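Local coordinates for exopolysaccharide biosynthesis protein (Pantoea stewartii subsp. stewartii DC283, PDB 6TGF) that modifies the glycan of the bacterial biofilm as a hydrolase with a bacteriophage tailspike-like parallel beta-helix fold, at the interface of chains A and B. Numbering follows the deposited sequence. Chains: chain A/B, Exopolysaccharide biosynthesis protein.

Contact 1: the interface of chains A and B. Residues chain A 607-610, 680; chain B 681-684, 687.
A:Phe680 offers one ring face to B:Leu682, whose branch carbon CG makes a CH-pi contact over it, displaced toward the rim and 3.8 Å from the ring centroid. The methyl CD2 of B:Leu682 comes 3.4 Å from CE1 of the phenylalanine, above and just beyond the ring's rim. With CG of B:Leu682 anti to its backbone N (chi1 -180°), the isobutyl group is directed onto the ring. On its other rim the phenyl lies by the backbone of B:His683, where CE2 comes 3.9 Å from the histidine CA. A large flat hydrocarbon suits this place because it covers a side chain and the neighbouring main chain together.

The imidazole of B:His683 bonds through its edge and packs from its face side. At the edge, its NE2 donates to the carbonyl O of A:Gly610 at 2.8 Å, with the acceptor near the ring plane and the donor tilted out of the carbonyl plane. B:Ser681 OG, from the same strand, also lies at the edge. The methyl CB of A:Ala608 comes from above the ring plane, near the rim at CE1 and 3.7 Å from that atom; a small residue here lets the two strands stay close. A:Gly610 has a backbone bend (phi 47°, psi -130°) uncommon for residues with a side chain, and at this bend its carbonyl meets the histidine.

Between these side chains the strands 602-610 of chain A and 680-683 of chain B pair antiparallel. A:Ala608 N donates to B:His683 O at 3.2 Å, and A:Gly610 N to B:Ser681 O at 3.0 Å; the return bond from B:His683 N to A:Ala608 O is weak. Within chain B, B:Ala687 N bonds to the side-chain carbonyl OD1 of B:Asn684 at 2.9 Å, which may hold the following loop. Backbone pairing, an aromatic-aliphatic lock and a histidine bond thus join a strand of each subunit into one sheet, likely stabilising the tailspike-like assembly.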
loop_
_atom_site.group_PDB
_atom_site.type_symbol
_atom_site.label_atom_id
_atom_site.label_comp_id
_atom_site.label_asym_id
_atom_site.label_seq_id
_atom_site.Cartn_x
_atom_site.Cartn_y
_atom_site.Cartn_z
ATOM N N SER A 607 -45.135 -16.825 20.100
ATOM C CA SER A 607 -45.019 -17.746 21.260
ATOM C C SER A 607 -44.053 -17.134 22.279
ATOM O O SER A 607 -43.569 -16.012 22.025
ATOM C CB SER A 607 -44.559 -19.109 20.817
ATOM O OG SER A 607 -43.245 -19.049 20.282
ATOM N N ALA A 608 -43.778 -17.839 23.379
ATOM C CA ALA A 608 -42.852 -17.387 24.444
ATOM C C ALA A 608 -42.311 -18.581 25.237
ATOM O O ALA A 608 -42.757 -19.719 24.989
ATOM C CB ALA A 608 -43.555 -16.405 25.349
ATOM N N GLU A 609 -41.365 -18.310 26.139
ATOM C CA GLU A 609 -40.784 -19.289 27.096
ATOM C C GLU A 609 -40.565 -18.599 28.447
ATOM O O GLU A 609 -40.488 -17.354 28.464
ATOM C CB GLU A 609 -39.458 -19.844 26.573
ATOM C CG GLU A 609 -39.586 -20.665 25.303
ATOM C CD GLU A 609 -38.285 -21.286 24.823
ATOM O OE1 GLU A 609 -38.313 -21.999 23.800
ATOM O OE2 GLU A 609 -37.245 -21.058 25.473
ATOM N N GLY A 610 -40.472 -19.386 29.526
ATOM C CA GLY A 610 -40.133 -18.925 30.889
ATOM C C GLY A 610 -40.919 -17.690 31.297
ATOM O O GLY A 610 -42.156 -17.702 31.146
ATOM N N PHE A 680 -48.310 -21.514 20.143
ATOM C CA PHE A 680 -47.086 -22.318 19.889
ATOM C C PHE A 680 -47.514 -23.708 19.408
ATOM O O PHE A 680 -48.693 -24.075 19.585
ATOM C CB PHE A 680 -46.179 -22.356 21.124
ATOM C CG PHE A 680 -46.518 -23.404 22.154
ATOM C CD1 PHE A 680 -45.997 -24.687 22.066
ATOM C CD2 PHE A 680 -47.339 -23.099 23.230
ATOM C CE1 PHE A 680 -46.301 -25.644 23.022
ATOM C CE2 PHE A 680 -47.640 -24.056 24.185
ATOM C CZ PHE A 680 -47.122 -25.328 24.080
ATOM N N SER B 681 -40.289 -24.378 30.238
ATOM C CA SER B 681 -41.539 -23.577 30.199
ATOM C C SER B 681 -41.800 -23.092 28.769
ATOM O O SER B 681 -41.233 -22.052 28.389
ATOM C CB SER B 681 -41.455 -22.430 31.175
ATOM O OG SER B 681 -42.466 -21.466 30.924
ATOM N N LEU B 682 -42.609 -23.841 28.013
ATOM C CA LEU B 682 -43.061 -23.492 26.640
ATOM C C LEU B 682 -44.553 -23.141 26.693
ATOM O O LEU B 682 -45.358 -24.048 26.983
ATOM C CB LEU B 682 -42.785 -24.682 25.713
ATOM C CG LEU B 682 -43.184 -24.499 24.249
ATOM C CD1 LEU B 682 -42.438 -23.336 23.611
ATOM C CD2 LEU B 682 -42.939 -25.776 23.461
ATOM N N HIS B 683 -44.902 -21.875 26.440
ATOM C CA HIS B 683 -46.284 -21.339 26.566
ATOM C C HIS B 683 -46.536 -20.238 25.529
ATOM O O HIS B 683 -45.664 -20.024 24.664
ATOM C CB HIS B 683 -46.525 -20.850 28.001
ATOM C CG HIS B 683 -45.634 -19.729 28.422
ATOM N ND1 HIS B 683 -45.886 -18.413 28.083
ATOM C CD2 HIS B 683 -44.507 -19.718 29.164
ATOM C CE1 HIS B 683 -44.947 -17.642 28.590
ATOM N NE2 HIS B 683 -44.088 -18.419 29.259
ATOM N N ASN B 684 -47.704 -19.591 25.608
ATOM C CA ASN B 684 -48.102 -18.432 24.762
ATOM C C ASN B 684 -48.600 -17.273 25.641
ATOM O O ASN B 684 -49.132 -16.301 25.074
ATOM C CB ASN B 684 -49.160 -18.842 23.733
ATOM C CG ASN B 684 -50.492 -19.206 24.354
ATOM O OD1 ASN B 684 -50.571 -19.516 25.540
ATOM N ND2 ASN B 684 -51.550 -19.179 23.561
ATOM N N ALA B 687 -51.785 -20.452 28.025
ATOM C CA ALA B 687 -51.676 -21.918 28.218
ATOM C C ALA B 687 -50.287 -22.393 27.775
ATOM O O ALA B 687 -49.599 -21.633 27.068
ATOM C CB ALA B 687 -52.766 -22.612 27.441
#

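Contact 2: the interface of chains A and B. Residues chain A 484, 515-516; chain B 458, 479-481, 508-510.
A:Ser515 packs its CB against the carbonyls of B:Gly509 and B:Leu480, a small residue fitted to the main chain of the other subunit. CB lies 3.3 Å from B:Gly509 O, and OG meets the aliphatic CB of B:Arg479 at 3.5 Å. B:Gly509, without a side chain, leaves room for the serine. Behind this wall B:Leu480 N donates to the hydroxyl OG of B:Ser510 at 2.9 Å, tying the strand to the neighbouring loop.

The same serine turns its hydroxyl to water: OG stands between the backbone N and the carbonyl carbon (chi1 62°), where it reaches two waters. Water 1 links it to B:Gly509 O, and water 3 to the amide NE2 of B:Gln458, 2.9 Å from the water. The looser flank is the glutamine pair, where water 2 joins OE1 of A:Gln484, at 2.7 Å, to B:Arg479 O. The two extended glutamines stack their amides, planes 18° apart, with A:Gln484 CD 3.8 Å from B:Gln458 CG. Long flexible amides suit such a wet contact, since they pack by their flat groups and still bind water. Within chain B, B:Gln458 NE2 lies 3.5 Å above the guanidinium plane of B:Arg479, toward its rim.

In the fold, strands 458-462 and 479-483 of chain B appear to belong to the parallel beta-helix. A:Gln484 lies between strands 479-483 and 486-488, A:Ser515 in the short turn between strands 511-514 and 517-520, and B:Gly509 in the loop before strand 511-514.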
loop_
_atom_site.group_PDB
_atom_site.type_symbol
_atom_site.label_atom_id
_atom_site.label_comp_id
_atom_site.label_asym_id
_atom_site.label_seq_id
_atom_site.Cartn_x
_atom_site.Cartn_y
_atom_site.Cartn_z
ATOM N N GLN A 484 -15.914 -4.969 -0.221
ATOM C CA GLN A 484 -16.351 -3.833 -1.076
ATOM C C GLN A 484 -16.116 -4.167 -2.555
ATOM O O GLN A 484 -15.487 -3.351 -3.257
ATOM C CB GLN A 484 -15.617 -2.558 -0.650
ATOM C CG GLN A 484 -16.253 -1.275 -1.169
ATOM C CD GLN A 484 -15.668 -0.047 -0.517
ATOM O OE1 GLN A 484 -16.033 0.320 0.598
ATOM N NE2 GLN A 484 -14.755 0.608 -1.216
ATOM N N SER A 515 -20.550 -4.036 3.351
ATOM C CA SER A 515 -21.273 -3.036 4.180
ATOM C C SER A 515 -22.698 -3.529 4.469
ATOM O O SER A 515 -23.174 -3.328 5.604
ATOM C CB SER A 515 -21.288 -1.697 3.492
ATOM O OG SER A 515 -21.984 -1.773 2.256
ATOM N N TYR A 516 -23.333 -4.175 3.483
ATOM C CA TYR A 516 -24.762 -4.584 3.510
ATOM C C TYR A 516 -24.930 -5.999 4.083
ATOM O O TYR A 516 -26.092 -6.425 4.240
ATOM C CB TYR A 516 -25.387 -4.473 2.116
ATOM C CG TYR A 516 -24.618 -5.126 0.993
ATOM C CD1 TYR A 516 -24.646 -6.498 0.802
ATOM C CD2 TYR A 516 -23.880 -4.364 0.099
ATOM C CE1 TYR A 516 -23.953 -7.100 -0.236
ATOM C CE2 TYR A 516 -23.182 -4.950 -0.944
ATOM C CZ TYR A 516 -23.219 -6.322 -1.114
ATOM O OH TYR A 516 -22.531 -6.900 -2.142
ATOM N N GLN B 458 -19.307 5.165 0.362
ATOM C CA GLN B 458 -18.964 3.717 0.398
ATOM C C GLN B 458 -17.459 3.603 0.663
ATOM O O GLN B 458 -16.674 3.832 -0.282
ATOM C CB GLN B 458 -19.362 3.037 -0.912
ATOM C CG GLN B 458 -19.117 1.535 -0.927
ATOM C CD GLN B 458 -19.338 0.931 -2.293
ATOM O OE1 GLN B 458 -18.847 1.431 -3.303
ATOM N NE2 GLN B 458 -20.084 -0.160 -2.332
ATOM N N ARG B 479 -22.026 3.743 3.682
ATOM C CA ARG B 479 -21.815 2.271 3.630
ATOM C C ARG B 479 -20.372 1.966 4.050
ATOM O O ARG B 479 -19.490 1.932 3.165
ATOM C CB ARG B 479 -22.131 1.747 2.225
ATOM C CG ARG B 479 -23.535 2.074 1.734
ATOM C CD ARG B 479 -23.727 1.714 0.273
ATOM N NE ARG B 479 -23.082 2.650 -0.637
ATOM C CZ ARG B 479 -22.901 2.444 -1.940
ATOM N NH1 ARG B 479 -23.306 1.320 -2.509
ATOM N NH2 ARG B 479 -22.307 3.369 -2.675
ATOM N N LEU B 480 -20.143 1.760 5.351
ATOM C CA LEU B 480 -18.787 1.603 5.945
ATOM C C LEU B 480 -18.425 0.117 6.043
ATOM O O LEU B 480 -19.329 -0.702 6.292
ATOM C CB LEU B 480 -18.755 2.272 7.323
ATOM C CG LEU B 480 -19.229 3.724 7.370
ATOM C CD1 LEU B 480 -18.946 4.335 8.734
ATOM C CD2 LEU B 480 -18.581 4.558 6.272
ATOM N N ASN B 481 -17.141 -0.195 5.846
ATOM C CA ASN B 481 -16.544 -1.553 5.963
ATOM C C ASN B 481 -15.199 -1.399 6.689
ATOM O O ASN B 481 -14.183 -1.154 6.008
ATOM C CB ASN B 481 -16.428 -2.210 4.583
ATOM C CG ASN B 481 -16.233 -3.710 4.639
ATOM O OD1 ASN B 481 -15.784 -4.251 5.648
ATOM N ND2 ASN B 481 -16.567 -4.391 3.555
ATOM N N MET B 508 -28.295 0.452 1.872
ATOM C CA MET B 508 -27.851 0.944 3.205
ATOM C C MET B 508 -27.281 -0.205 4.042
ATOM O O MET B 508 -27.611 -1.373 3.760
ATOM C CB MET B 508 -29.008 1.601 3.962
ATOM C CG MET B 508 -29.505 2.874 3.308
ATOM S SD MET B 508 -28.221 4.149 3.203
ATOM C CE MET B 508 -27.628 3.912 1.528
ATOM N N GLY B 509 -26.453 0.145 5.031
ATOM C CA GLY B 509 -25.823 -0.785 5.988
ATOM C C GLY B 509 -24.326 -0.548 6.093
ATOM O O GLY B 509 -23.722 -0.121 5.093
ATOM N N SER B 510 -23.756 -0.804 7.273
ATOM C CA SER B 510 -22.297 -0.824 7.548
ATOM C C SER B 510 -21.934 -2.129 8.265
ATOM O O SER B 510 -22.797 -2.667 8.987
ATOM C CB SER B 510 -21.877 0.373 8.365
ATOM O OG SER B 510 -21.973 1.567 7.604
HETATM O O HOH W 1 -24.535 -1.223 2.796
HETATM O O HOH W 2 -18.240 -0.344 1.980
HETATM O O HOH W 3 -21.984 -1.376 -0.571
#

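Contact 1 and contact 2 share no residue, and the centres of their C-alpha atoms are about 38 Å apart. Contact 2 joins turns of one chain to strand starts of the other, with B:Gln458 and B:Arg479 opening strands 458-462 and 479-483, whereas contact 1 joins strands further along the sequence, toward the C-terminus, so the same two chains meet at separate levels of the elongated molecule. The same segment, 680-683, contributes to contact 1 from both chains, though in different roles. With three copies in the deposited assembly, such unlike surfaces meeting would suit a tailspike-like trimer.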